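Local coordinates for protein EF0056 (Enterococcus faecalis, PDB 6ORI) that is of unknown molecular function but, as the N-terminal region of the enterococcal surface protein, probably has a part in surface attachment and biofilm formation, at residues A[118-123]-A[128-133]; A[166-171]-A[178-183]; A[261-266]-A[330-335]. One frame throughout, in Å; residues are numbered along the deposited sequence.

Interaction 1: residues A[118-123]-A[128-133]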
ATOM      1  N   TYR A 118      13.731  -6.457 -11.572  1.00  4.48           N
ATOM      2  CA  TYR A 118      12.570  -7.277 -11.264  1.00  4.49           C
ATOM      3  C   TYR A 118      12.788  -8.759 -11.596  1.00  5.17           C
ATOM      4  O   TYR A 118      12.393  -9.624 -10.822  1.00  5.88           O
ATOM      5  CB  TYR A 118      11.346  -6.720 -12.027  1.00  6.11           C
ATOM      6  CG  TYR A 118      10.039  -7.440 -11.749  1.00  6.29           C
ATOM      7  CD1 TYR A 118       9.742  -8.642 -12.364  1.00  5.08           C
ATOM      8  CD2 TYR A 118       9.096  -6.912 -10.870  1.00  5.69           C
ATOM      9  CE1 TYR A 118       8.540  -9.308 -12.108  1.00  6.24           C
ATOM     10  CE2 TYR A 118       7.899  -7.570 -10.617  1.00  5.55           C
ATOM     11  CZ  TYR A 118       7.635  -8.758 -11.246  1.00  6.78           C
ATOM     12  OH  TYR A 118       6.447  -9.412 -10.993  1.00  7.13           O
ATOM     13  N   ILE A 119      13.408  -9.037 -12.746  1.00  4.46           N
ATOM     14  CA  ILE A 119      13.431 -10.383 -13.297  1.00  6.23           C
ATOM     15  C   ILE A 119      14.630 -11.156 -12.785  1.00  5.44           C
ATOM     16  O   ILE A 119      15.786 -10.703 -12.910  1.00  5.51           O
ATOM     17  CB  ILE A 119      13.440 -10.346 -14.837  1.00  6.14           C
ATOM     18  CG1 ILE A 119      12.165  -9.676 -15.364  1.00  6.02           C
ATOM     19  CG2 ILE A 119      13.634 -11.738 -15.416  1.00  6.96           C
ATOM     20  CD1 ILE A 119      10.909 -10.544 -15.294  1.00  6.56           C
ATOM     21  N   ARG A 120      14.339 -12.331 -12.235  1.00  5.66           N
ATOM     22  CA  ARG A 120      15.332 -13.120 -11.542  1.00  5.39           C
ATOM     23  C   ARG A 120      16.531 -13.491 -12.415  1.00  6.88           C
ATOM     24  O   ARG A 120      17.667 -13.457 -11.942  1.00  8.04           O
ATOM     25  CB  ARG A 120      14.686 -14.372 -10.960  1.00  5.26           C
ATOM     26  CG  ARG A 120      15.633 -15.111 -10.008  1.00  7.54           C
ATOM     27  CD  ARG A 120      14.961 -16.270  -9.331  1.00  9.89           C
ATOM     28  NE  ARG A 120      14.513 -17.258 -10.300  1.00  8.52           N
ATOM     29  CZ  ARG A 120      13.746 -18.296 -10.011  1.00  7.81           C
ATOM     30  NH1 ARG A 120      13.285 -18.470  -8.792  1.00 10.42           N
ATOM     31  NH2 ARG A 120      13.390 -19.134 -10.969  1.00 11.91           N
ATOM     32  N   ALA A 121      16.283 -13.856 -13.673  1.00  7.59           N
ATOM     33  CA  ALA A 121      17.359 -14.259 -14.588  1.00  6.53           C
ATOM     34  C   ALA A 121      18.238 -13.112 -15.006  1.00  8.82           C
ATOM     35  O   ALA A 121      19.286 -13.341 -15.622  1.00 12.52           O
ATOM     36  CB  ALA A 121      16.789 -14.917 -15.819  1.00  8.20           C
ATOM     37  N   ASN A 122      17.830 -11.892 -14.698  1.00  5.92           N
ATOM     38  CA  ASN A 122      18.641 -10.710 -14.943  1.00  8.42           C
ATOM     39  C   ASN A 122      19.158 -10.133 -13.622  1.00  5.65           C
ATOM     40  O   ASN A 122      19.061  -8.935 -13.375  1.00  9.59           O
ATOM     41  CB  ASN A 122      17.826  -9.694 -15.743  1.00  7.93           C
ATOM     42  CG  ASN A 122      17.406 -10.239 -17.075  1.00 11.60           C
ATOM     43  OD1 ASN A 122      16.271 -10.712 -17.247  1.00 13.84           O
ATOM     44  ND2 ASN A 122      18.318 -10.195 -18.037  1.00 13.50           N
ATOM     45  N   ASP A 123      19.698 -10.991 -12.766  1.00  7.09           N
ATOM     46  CA  ASP A 123      20.198 -10.586 -11.448  1.00  6.87           C
ATOM     47  C   ASP A 123      19.144  -9.869 -10.615  1.00  7.69           C
ATOM     48  O   ASP A 123      19.448  -8.997  -9.799  1.00  8.50           O
ATOM     49  CB  ASP A 123      21.451  -9.731 -11.605  1.00 10.87           C
ATOM     50  CG  ASP A 123      22.541 -10.461 -12.342  1.00 14.32           C
ATOM     51  OD1 ASP A 123      22.913 -11.571 -11.896  1.00 18.45           O
ATOM     52  OD2 ASP A 123      22.983  -9.932 -13.389  1.00 18.74           O
ATOM     53  N   GLY A 128      10.551 -14.772 -14.218  1.00  5.67           N
ATOM     54  CA  GLY A 128       9.827 -14.159 -15.313  1.00  6.97           C
ATOM     55  C   GLY A 128       8.743 -15.043 -15.907  1.00  7.63           C
ATOM     56  O   GLY A 128       7.712 -14.554 -16.339  1.00  6.52           O
ATOM     57  N   ALA A 129       8.981 -16.343 -15.941  1.00  6.58           N
ATOM     58  CA  ALA A 129       8.064 -17.253 -16.594  1.00  7.78           C
ATOM     59  C   ALA A 129       6.912 -17.678 -15.696  1.00  8.74           C
ATOM     60  O   ALA A 129       5.978 -18.333 -16.170  1.00 12.50           O
ATOM     61  CB  ALA A 129       8.820 -18.484 -17.100  1.00 10.08           C
ATOM     62  N   GLU A 130       6.950 -17.311 -14.420  1.00  7.60           N
ATOM     63  CA  GLU A 130       5.924 -17.754 -13.486  1.00  7.05           C
ATOM     64  C   GLU A 130       4.887 -16.656 -13.357  1.00  7.33           C
ATOM     65  O   GLU A 130       5.223 -15.497 -13.087  1.00  9.28           O
ATOM     66  CB  GLU A 130       6.575 -18.131 -12.146  1.00  8.90           C
ATOM     67  CG  GLU A 130       7.471 -19.371 -12.277  1.00 11.51           C
ATOM     68  CD  GLU A 130       8.340 -19.674 -11.065  1.00 17.48           C
ATOM     69  OE1 GLU A 130       8.035 -19.188  -9.955  1.00 17.80           O
ATOM     70  OE2 GLU A 130       9.349 -20.413 -11.231  1.00 16.11           O
ATOM     71  N   THR A 131       3.629 -17.011 -13.603  1.00  6.84           N
ATOM     72  CA  THR A 131       2.546 -16.032 -13.677  1.00  7.07           C
ATOM     73  C   THR A 131       1.368 -16.418 -12.798  1.00  8.77           C
ATOM     74  O   THR A 131       0.223 -16.029 -13.065  1.00  8.24           O
ATOM     75  CB  THR A 131       2.038 -15.908 -15.108  1.00  9.11           C
ATOM     76  OG1 THR A 131       1.483 -17.165 -15.528  1.00 11.80           O
ATOM     77  CG2 THR A 131       3.153 -15.514 -16.019  1.00 10.16           C
ATOM     78  N   THR A 132       1.634 -17.148 -11.725  1.00  7.46           N
ATOM     79  CA  THR A 132       0.559 -17.663 -10.894  1.00  7.33           C
ATOM     80  C   THR A 132       0.615 -17.001  -9.518  1.00  5.32           C
ATOM     81  O   THR A 132       0.395 -15.788  -9.400  1.00  7.26           O
ATOM     82  CB  THR A 132       0.579 -19.190 -10.852  1.00  9.62           C
ATOM     83  OG1 THR A 132       1.802 -19.659 -10.302  1.00 12.92           O
ATOM     84  CG2 THR A 132       0.428 -19.752 -12.268  1.00 10.65           C
ATOM     85  N   ASP A 133       0.915 -17.763  -8.482  1.00  6.94           N
ATOM     86  CA  ASP A 133       0.828 -17.266  -7.115  1.00  6.85           C
ATOM     87  C   ASP A 133       1.843 -16.169  -6.852  1.00  5.82           C
ATOM     88  O   ASP A 133       2.963 -16.226  -7.361  1.00  6.15           O
ATOM     89  CB  ASP A 133       1.087 -18.400  -6.116  1.00  8.42           C
ATOM     90  CG  ASP A 133       0.093 -19.520  -6.246  1.00 13.34           C
ATOM     91  OD1 ASP A 133      -1.031 -19.251  -6.722  1.00 13.30           O
ATOM     92  OD2 ASP A 133       0.452 -20.646  -5.837  1.00 20.70           O
TER
HETATM   93  O   HOH W   1      13.543 -15.155 -14.570  1.00  4.72           O
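Direct apolar contact between 118-123 and 128-133 comes down to Ile119, whose CD1 methyl rests 3.8 Å from CA of Gly128. CG1 lies beside the backbone N (chi1 -62°), and a second bend at chi2 (-76°) carries CD1 over to the glycine. The ethyl branch thus meets main chain instead of another side chain; CA of Ile119 and CA of Gly128 are 5.6 Å apart.

The polar link is made by one water, which accepts from two backbone amides: N of Ala121 at 3.2 Å and N of Gly128 at 3.0 Å. It bridges the two loop segments just where the first is turning, for Asn122 N donates to Ile119 O (3.0 Å) across a type I beta turn with Arg120 and Ala121 at its corners.

Charge adds a looser component. Arg120 NH2 and Glu130 OE2 are 4.2 Å apart, but the carboxylate oxygen lies far from the plane of the guanidinium, where none of its hydrogens is directed, so only long-range attraction is likely. Both side chains have firmer partners at Lys90: Arg120 NH1 bonds to its carbonyl O, and Glu130 OE1 forms a salt bridge with its NZ.

His59 links the two segments, one ring nitrogen bonded to Tyr118 OH and the other to Gly128 O. The arrangement is that of a long, folded-back loop joining strands 113-117 and 135-144 at the end of an antiparallel beta-sheet domain.

Interaction 2: residues A[166-171]-A[178-183]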
ATOM      1  N   MET A 166       8.237   7.237   5.680  1.00  5.04           N
ATOM      2  CA  MET A 166       7.679   6.661   4.485  1.00  5.01           C
ATOM      3  C   MET A 166       8.582   5.702   3.745  1.00  4.88           C
ATOM      4  O   MET A 166       9.817   5.696   3.905  1.00  4.49           O
ATOM      5  CB  MET A 166       7.241   7.775   3.549  1.00  9.28           C
ATOM      6  CG  MET A 166       8.363   8.542   2.881  1.00 10.14           C
ATOM      7  SD  MET A 166       9.094   7.788   1.400  1.00 13.51           S
ATOM      8  CE  MET A 166       7.765   8.025   0.250  1.00 13.81           C
ATOM      9  N   TYR A 167       7.944   4.884   2.918  1.00  5.68           N
ATOM     10  CA  TYR A 167       8.628   4.143   1.866  1.00  6.38           C
ATOM     11  C   TYR A 167       7.736   4.146   0.633  1.00  5.99           C
ATOM     12  O   TYR A 167       6.517   4.287   0.744  1.00  6.79           O
ATOM     13  CB  TYR A 167       8.950   2.719   2.291  1.00  6.46           C
ATOM     14  CG  TYR A 167       7.781   1.879   2.729  1.00  8.21           C
ATOM     15  CD1 TYR A 167       6.917   1.297   1.813  1.00 10.73           C
ATOM     16  CD2 TYR A 167       7.572   1.628   4.073  1.00  8.38           C
ATOM     17  CE1 TYR A 167       5.843   0.513   2.258  1.00  9.96           C
ATOM     18  CE2 TYR A 167       6.536   0.842   4.515  1.00 10.17           C
ATOM     19  CZ  TYR A 167       5.689   0.283   3.610  1.00 10.75           C
ATOM     20  OH  TYR A 167       4.660  -0.497   4.096  1.00 15.88           O
ATOM     21  N   ARG A 168       8.345   4.024  -0.542  1.00  6.76           N
ATOM     22  CA  ARG A 168       7.615   3.836  -1.794  1.00  5.77           C
ATOM     23  C   ARG A 168       8.339   2.798  -2.623  1.00  5.86           C
ATOM     24  O   ARG A 168       9.544   2.934  -2.864  1.00  6.63           O
ATOM     25  CB  ARG A 168       7.513   5.156  -2.563  1.00  7.81           C
ATOM     26  CG  ARG A 168       6.822   5.053  -3.937  1.00  6.71           C
ATOM     27  CD  ARG A 168       7.092   6.284  -4.797  1.00 12.36           C
ATOM     28  NE  ARG A 168       6.164   6.412  -5.910  1.00 11.73           N
ATOM     29  CZ  ARG A 168       6.389   7.120  -7.013  1.00 12.73           C
ATOM     30  NH1 ARG A 168       7.535   7.753  -7.208  1.00 13.22           N
ATOM     31  NH2 ARG A 168       5.438   7.188  -7.931  1.00 14.27           N
ATOM     32  N   ILE A 169       7.641   1.757  -3.065  1.00  4.39           N
ATOM     33  CA  ILE A 169       8.194   0.789  -3.990  1.00  3.47           C
ATOM     34  C   ILE A 169       7.433   0.877  -5.312  1.00  4.35           C
ATOM     35  O   ILE A 169       6.214   1.082  -5.332  1.00  4.55           O
ATOM     36  CB  ILE A 169       8.198  -0.626  -3.381  1.00  4.95           C
ATOM     37  CG1 ILE A 169       9.088  -1.562  -4.208  1.00  5.04           C
ATOM     38  CG2 ILE A 169       6.776  -1.163  -3.229  1.00  5.71           C
ATOM     39  CD1 ILE A 169       9.337  -2.906  -3.563  1.00  8.83           C
ATOM     40  N   TYR A 170       8.152   0.807  -6.421  1.00  4.58           N
ATOM     41  CA  TYR A 170       7.526   0.982  -7.719  1.00  4.45           C
ATOM     42  C   TYR A 170       8.356   0.334  -8.802  1.00  3.68           C
ATOM     43  O   TYR A 170       9.490  -0.054  -8.575  1.00  5.21           O
ATOM     44  CB  TYR A 170       7.267   2.467  -8.020  1.00  4.60           C
ATOM     45  CG  TYR A 170       8.462   3.400  -7.980  1.00  5.42           C
ATOM     46  CD1 TYR A 170       9.016   3.809  -6.763  1.00  5.80           C
ATOM     47  CD2 TYR A 170       8.988   3.942  -9.144  1.00  6.57           C
ATOM     48  CE1 TYR A 170      10.091   4.695  -6.729  1.00  6.42           C
ATOM     49  CE2 TYR A 170      10.060   4.825  -9.107  1.00  6.25           C
ATOM     50  CZ  TYR A 170      10.587   5.195  -7.887  1.00  7.38           C
ATOM     51  OH  TYR A 170      11.633   6.083  -7.794  1.00 11.23           O
ATOM     52  N   LEU A 171       7.758   0.177  -9.974  1.00  5.14           N
ATOM     53  CA  LEU A 171       8.400  -0.466 -11.105  1.00  5.16           C
ATOM     54  C   LEU A 171       8.580   0.521 -12.238  1.00  5.34           C
ATOM     55  O   LEU A 171       7.623   1.217 -12.591  1.00  6.29           O
ATOM     56  CB  LEU A 171       7.519  -1.616 -11.554  1.00  6.27           C
ATOM     57  CG  LEU A 171       8.051  -2.478 -12.679  1.00  7.12           C
ATOM     58  CD1 LEU A 171       9.275  -3.230 -12.214  1.00  7.73           C
ATOM     59  CD2 LEU A 171       6.964  -3.440 -13.153  1.00  7.55           C
ATOM     60  N   ASP A 178      12.362   5.189 -18.249  1.00 10.82           N
ATOM     61  CA  ASP A 178      12.240   5.039 -16.791  1.00 11.80           C
ATOM     62  C   ASP A 178      10.938   5.565 -16.215  1.00  9.63           C
ATOM     63  O   ASP A 178      10.841   5.899 -15.029  1.00 11.13           O
ATOM     64  CB  ASP A 178      13.444   5.644 -16.065  1.00 13.57           C
ATOM     65  CG  ASP A 178      14.683   4.821 -16.241  1.00 16.01           C
ATOM     66  OD1 ASP A 178      14.572   3.692 -16.759  1.00 15.78           O
ATOM     67  OD2 ASP A 178      15.775   5.298 -15.852  1.00 21.37           O
ATOM     68  N   LYS A 179       9.913   5.622 -17.058  1.00  8.68           N
ATOM     69  CA  LYS A 179       8.579   5.928 -16.599  1.00  9.20           C
ATOM     70  C   LYS A 179       8.063   4.778 -15.742  1.00  8.18           C
ATOM     71  O   LYS A 179       8.577   3.636 -15.798  1.00  8.21           O
ATOM     72  CB  LYS A 179       7.642   6.192 -17.779  1.00 11.45           C
ATOM     73  CG  LYS A 179       7.879   7.552 -18.439  1.00 10.98           C
ATOM     74  CD  LYS A 179       6.890   7.774 -19.584  1.00 13.07           C
ATOM     75  CE  LYS A 179       6.971   9.175 -20.131  1.00 24.24           C
ATOM     76  NZ  LYS A 179       8.171   9.338 -21.009  1.00 29.76           N
ATOM     77  N   ILE A 180       7.074   5.097 -14.927  1.00  8.84           N
ATOM     78  CA  ILE A 180       6.522   4.169 -13.967  1.00  7.38           C
ATOM     79  C   ILE A 180       5.398   3.351 -14.558  1.00  8.47           C
ATOM     80  O   ILE A 180       4.542   3.867 -15.279  1.00  8.73           O
ATOM     81  CB  ILE A 180       6.029   4.955 -12.753  1.00  9.85           C
ATOM     82  CG1 ILE A 180       7.230   5.643 -12.099  1.00 10.94           C
ATOM     83  CG2 ILE A 180       5.298   4.061 -11.771  1.00 11.25           C
ATOM     84  CD1 ILE A 180       6.843   6.552 -10.937  1.00 17.30           C
ATOM     85  N   VAL A 181       5.368   2.069 -14.242  1.00  6.58           N
ATOM     86  CA  VAL A 181       4.291   1.209 -14.687  1.00  7.20           C
ATOM     87  C   VAL A 181       3.061   1.493 -13.833  1.00  7.49           C
ATOM     88  O   VAL A 181       3.085   1.317 -12.609  1.00  7.39           O
ATOM     89  CB  VAL A 181       4.703  -0.249 -14.594  1.00  5.91           C
ATOM     90  CG1 VAL A 181       3.609  -1.154 -15.095  1.00  6.78           C
ATOM     91  CG2 VAL A 181       5.966  -0.481 -15.416  1.00  6.94           C
ATOM     92  N   PRO A 182       1.985   1.994 -14.462  1.00  6.46           N
ATOM     93  CA  PRO A 182       0.886   2.500 -13.628  1.00  7.47           C
ATOM     94  C   PRO A 182       0.136   1.438 -12.846  1.00  6.92           C
ATOM     95  O   PRO A 182      -0.139   0.370 -13.356  1.00  9.64           O
ATOM     96  CB  PRO A 182      -0.042   3.164 -14.639  1.00  9.77           C
ATOM     97  CG  PRO A 182       0.256   2.484 -15.936  1.00  9.38           C
ATOM     98  CD  PRO A 182       1.700   2.121 -15.908  1.00  7.49           C
ATOM     99  N   GLY A 183      -0.127   1.746 -11.583  1.00  7.73           N
ATOM    100  CA  GLY A 183      -0.746   0.816 -10.663  1.00  9.94           C
ATOM    101  C   GLY A 183       0.257  -0.039  -9.894  1.00  7.69           C
ATOM    102  O   GLY A 183      -0.114  -0.651  -8.886  1.00 12.26           O
TER
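Leu171 and Val181 meet where the two arms of a beta hairpin, strand 166-171 and the short strand 179-181, cross nearly at right angles, their axes at 94° and 6.0 Å apart at closest approach. One backbone hydrogen bond keeps the antiparallel pairing at this end, from Val181 N to Leu171 O (2.9 Å), almost straight at 171°. The same carbonyl oxygen also receives a CA-H...O contact from Ile180 CA at 3.4 Å, so two successive residues converge on it.

Leu171 and Val181 run alongside each other in the same direction, CD2 of the leucine touching CG2 of the valine at 3.9 Å. Ile180 instead sends its CG1-CD1 arm across Tyr170 at about a right angle, with CD1 3.8 Å from the ring atom CD2. That arm, extended at chi2 (175°), brings CD1 up to the guanidinium of Arg168, 3.4 Å from NH2. Arg168 in turn sets NH1 over the centre of the Tyr170 ring, 4.0 Å above its plane. A salt bridge from NH2 to Glu185 and a bond from NH1 to the carbonyl O of Glu21 hold the guanidinium there, while Tyr170 OH bonds to the Glu21 carboxylate.

After Val181 the chain changes direction through Pro182 and Gly183 and re-enters as strand 184-189, which pairs antiparallel with 166-173; strand 68-74 pairs with it likewise, and Phe31 of strand 31-38 packs on Leu171.

Interaction 3: residues A[261-266]-A[330-335]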
ATOM      1  N   THR A 261     -18.525 -16.537   7.385  1.00  5.53           N
ATOM      2  CA  THR A 261     -19.249 -15.620   6.539  1.00  5.83           C
ATOM      3  C   THR A 261     -20.550 -15.142   7.177  1.00  5.21           C
ATOM      4  O   THR A 261     -21.102 -15.805   8.058  1.00  6.80           O
ATOM      5  CB  THR A 261     -19.549 -16.305   5.207  1.00  6.29           C
ATOM      6  OG1 THR A 261     -20.101 -17.612   5.462  1.00  8.03           O
ATOM      7  CG2 THR A 261     -18.272 -16.460   4.374  1.00  5.71           C
ATOM      8  N   PRO A 262     -21.062 -13.988   6.736  1.00  4.57           N
ATOM      9  CA  PRO A 262     -20.432 -13.129   5.743  1.00  4.75           C
ATOM     10  C   PRO A 262     -19.310 -12.302   6.338  1.00  4.02           C
ATOM     11  O   PRO A 262     -19.334 -11.857   7.484  1.00  6.24           O
ATOM     12  CB  PRO A 262     -21.598 -12.257   5.274  1.00  6.62           C
ATOM     13  CG  PRO A 262     -22.449 -12.114   6.503  1.00  7.78           C
ATOM     14  CD  PRO A 262     -22.360 -13.450   7.201  1.00  6.87           C
ATOM     15  N   TRP A 263     -18.295 -12.097   5.518  1.00  4.07           N
ATOM     16  CA  TRP A 263     -17.209 -11.216   5.923  1.00  4.22           C
ATOM     17  C   TRP A 263     -17.627  -9.759   5.808  1.00  4.00           C
ATOM     18  O   TRP A 263     -18.591  -9.419   5.114  1.00  4.53           O
ATOM     19  CB  TRP A 263     -15.982 -11.423   5.053  1.00  4.95           C
ATOM     20  CG  TRP A 263     -15.249 -12.715   5.260  1.00  4.39           C
ATOM     21  CD1 TRP A 263     -15.597 -13.764   6.065  1.00  5.00           C
ATOM     22  CD2 TRP A 263     -14.032 -13.083   4.627  1.00  3.37           C
ATOM     23  NE1 TRP A 263     -14.654 -14.767   5.970  1.00  4.74           N
ATOM     24  CE2 TRP A 263     -13.689 -14.366   5.081  1.00  4.00           C
ATOM     25  CE3 TRP A 263     -13.191 -12.444   3.709  1.00  5.01           C
ATOM     26  CZ2 TRP A 263     -12.536 -15.017   4.655  1.00  5.40           C
ATOM     27  CZ3 TRP A 263     -12.055 -13.093   3.279  1.00  5.25           C
ATOM     28  CH2 TRP A 263     -11.744 -14.380   3.753  1.00  4.75           C
ATOM     29  N   TYR A 264     -16.870  -8.916   6.507  1.00  4.64           N
ATOM     30  CA  TYR A 264     -17.046  -7.469   6.471  1.00  5.74           C
ATOM     31  C   TYR A 264     -15.820  -6.808   5.894  1.00  4.39           C
ATOM     32  O   TYR A 264     -14.684  -7.226   6.180  1.00  5.04           O
ATOM     33  CB  TYR A 264     -17.288  -6.906   7.867  1.00  5.36           C
ATOM     34  CG  TYR A 264     -18.660  -7.222   8.414  1.00  6.23           C
ATOM     35  CD1 TYR A 264     -19.038  -8.538   8.654  1.00  8.96           C
ATOM     36  CD2 TYR A 264     -19.593  -6.228   8.629  1.00  8.13           C
ATOM     37  CE1 TYR A 264     -20.300  -8.852   9.159  1.00  8.98           C
ATOM     38  CE2 TYR A 264     -20.862  -6.533   9.142  1.00  8.33           C
ATOM     39  CZ  TYR A 264     -21.200  -7.851   9.385  1.00  9.23           C
ATOM     40  OH  TYR A 264     -22.463  -8.159   9.878  1.00  9.90           O
ATOM     41  N   ALA A 265     -16.060  -5.787   5.084  1.00  3.86           N
ATOM     42  CA  ALA A 265     -15.037  -4.844   4.648  1.00  5.01           C
ATOM     43  C   ALA A 265     -15.017  -3.715   5.664  1.00  4.74           C
ATOM     44  O   ALA A 265     -16.064  -3.147   5.976  1.00  6.36           O
ATOM     45  CB  ALA A 265     -15.405  -4.330   3.255  1.00  6.87           C
ATOM     46  N   ASN A 266     -13.835  -3.421   6.191  1.00  3.67           N
ATOM     47  CA  ASN A 266     -13.646  -2.443   7.267  1.00  4.55           C
ATOM     48  C   ASN A 266     -12.721  -1.333   6.853  1.00  4.59           C
ATOM     49  O   ASN A 266     -11.754  -1.564   6.121  1.00  5.22           O
ATOM     50  CB  ASN A 266     -13.025  -3.072   8.539  1.00  5.64           C
ATOM     51  CG  ASN A 266     -13.877  -4.123   9.149  1.00  6.11           C
ATOM     52  OD1 ASN A 266     -14.622  -3.837  10.093  1.00  8.42           O
ATOM     53  ND2 ASN A 266     -13.804  -5.330   8.629  1.00  6.29           N
ATOM     54  N   ILE A 330     -17.217  -6.679  -3.595  1.00  5.40           N
ATOM     55  CA  ILE A 330     -15.770  -6.816  -3.779  1.00  5.38           C
ATOM     56  C   ILE A 330     -15.512  -7.830  -4.880  1.00  5.56           C
ATOM     57  O   ILE A 330     -16.094  -8.902  -4.864  1.00  5.34           O
ATOM     58  CB  ILE A 330     -15.090  -7.302  -2.484  1.00  4.57           C
ATOM     59  CG1 ILE A 330     -15.246  -6.273  -1.356  1.00  6.94           C
ATOM     60  CG2 ILE A 330     -13.612  -7.670  -2.717  1.00  5.29           C
ATOM     61  CD1 ILE A 330     -14.773  -6.772   0.035  1.00  8.00           C
ATOM     62  N   ASP A 331     -14.627  -7.490  -5.819  1.00  5.02           N
ATOM     63  CA  ASP A 331     -14.187  -8.456  -6.812  1.00  6.04           C
ATOM     64  C   ASP A 331     -13.016  -9.209  -6.173  1.00  6.24           C
ATOM     65  O   ASP A 331     -11.904  -8.692  -6.055  1.00  5.56           O
ATOM     66  CB  ASP A 331     -13.801  -7.787  -8.130  1.00  6.53           C
ATOM     67  CG  ASP A 331     -13.541  -8.799  -9.231  1.00 10.86           C
ATOM     68  OD1 ASP A 331     -13.088  -9.918  -8.935  1.00  8.40           O
ATOM     69  OD2 ASP A 331     -13.793  -8.478 -10.411  1.00 23.01           O
ATOM     70  N   PHE A 332     -13.285 -10.425  -5.729  1.00  5.35           N
ATOM     71  CA  PHE A 332     -12.277 -11.240  -5.064  1.00  4.59           C
ATOM     72  C   PHE A 332     -11.339 -11.937  -6.036  1.00  6.84           C
ATOM     73  O   PHE A 332     -10.461 -12.683  -5.600  1.00  6.48           O
ATOM     74  CB  PHE A 332     -12.943 -12.296  -4.188  1.00  5.85           C
ATOM     75  CG  PHE A 332     -13.434 -11.780  -2.860  1.00  5.58           C
ATOM     76  CD1 PHE A 332     -12.615 -11.779  -1.748  1.00  7.09           C
ATOM     77  CD2 PHE A 332     -14.733 -11.310  -2.727  1.00  8.13           C
ATOM     78  CE1 PHE A 332     -13.073 -11.325  -0.528  1.00  8.82           C
ATOM     79  CE2 PHE A 332     -15.174 -10.847  -1.504  1.00  8.41           C
ATOM     80  CZ  PHE A 332     -14.326 -10.852  -0.420  1.00  7.88           C
ATOM     81  N   ALA A 333     -11.517 -11.705  -7.337  1.00  7.13           N
ATOM     82  CA  ALA A 333     -10.733 -12.432  -8.350  1.00  6.47           C
ATOM     83  C   ALA A 333     -10.827 -13.921  -8.042  1.00  5.68           C
ATOM     84  O   ALA A 333      -9.804 -14.597  -7.911  1.00  6.77           O
ATOM     85  CB  ALA A 333      -9.280 -11.937  -8.360  1.00  9.93           C
ATOM     86  N   ASN A 334     -12.057 -14.434  -7.903  1.00  7.03           N
ATOM     87  CA  ASN A 334     -12.275 -15.773  -7.400  1.00  7.41           C
ATOM     88  C   ASN A 334     -11.537 -16.813  -8.231  1.00  7.82           C
ATOM     89  O   ASN A 334     -11.596 -16.793  -9.470  1.00 10.18           O
ATOM     90  CB  ASN A 334     -13.772 -16.145  -7.346  1.00 12.82           C
ATOM     91  CG  ASN A 334     -14.547 -15.447  -6.208  1.00 17.83           C
ATOM     92  OD1 ASN A 334     -14.063 -15.241  -5.082  1.00 14.46           O
ATOM     93  ND2 ASN A 334     -15.799 -15.120  -6.503  1.00 23.58           N
ATOM     94  N   ALA A 335     -10.829 -17.687  -7.523  1.00  8.20           N
ATOM     95  CA  ALA A 335     -10.083 -18.815  -8.095  1.00  8.14           C
ATOM     96  C   ALA A 335      -8.851 -18.393  -8.890  1.00  9.38           C
ATOM     97  O   ALA A 335      -8.220 -19.230  -9.537  1.00 11.58           O
ATOM     98  CB  ALA A 335     -11.003 -19.693  -8.924  1.00  9.36           C
TER
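A buried apolar layer in the second half of the chain brings Trp263, just before strand 264-269, and Ala265, near its start, against Ile330 and Phe332 of the loop that leads into strand 340-348. The contact is modest, burying 104 Å² in all, and wholly apolar. Ala265 and Ile330 are the residues whose CA atoms come nearest, at 8.7 Å, so side chains alone span the gap.

Ile330 reaches across with its longer branch: CG1 stands beside the backbone N (chi1 -64°) and the chain continues extended, which places CD1 4.1 Å from CB of Ala265. Its CG2 branch packs within the loop, 3.7 Å above the plane of the Phe332 ring and offset toward the rim. CE1 of Phe332 lies 4.3 Å from CZ3 of Trp263, a loose contact, the two ring planes steeply inclined to each other (about 70°).

Strand 264-269 belongs to a four-stranded antiparallel sheet and strand 340-348 to a five-stranded one; the contact therefore fills the space between two facing sheets near one end, as in a beta sandwich, consistent with an immunoglobulin-like domain. Tyr254 joins the aromatic cluster, its ring stacked on Phe332 and edge-to-face with Trp263, and Ile340 of the outgoing strand touches both Ile330 and Phe332. The indole is further fixed by a bond from NE1 to the carbonyl O of Lys259.

Beyond the apolar layer the loop is shaped by an Asx turn: Asp331 OD1 accepts from Ala333 N at 2.9 Å, with an N-H...O angle of 154°. This turns the chain at Phe332, the middle residue of the turn, whose carbonyl O bonds to Lys248 NZ.

How the interactions relate
The three contacts follow one another along the chain without overlap. Interactions 1 and 2, centred 18 Å apart, belong to the same antiparallel sheet region, the first in the loop that follows strand 113-117, the second on strand 166-173. Both strands pair with strand 68-74, and Tyr118 CD2 packs on Leu171 CD1 at 3.9 Å, so that the two contacts touch directly. Interaction 3 lies in the later half, between a five- and a four-stranded sheet, its centre 28 Å from that of interaction 1 and 27 Å from that of interaction 2, across the chain's centre from the latter. A calcium ion also joins the two halves, its site combining Ser162 with Gly372, Asp374, Leu400 and Asp402.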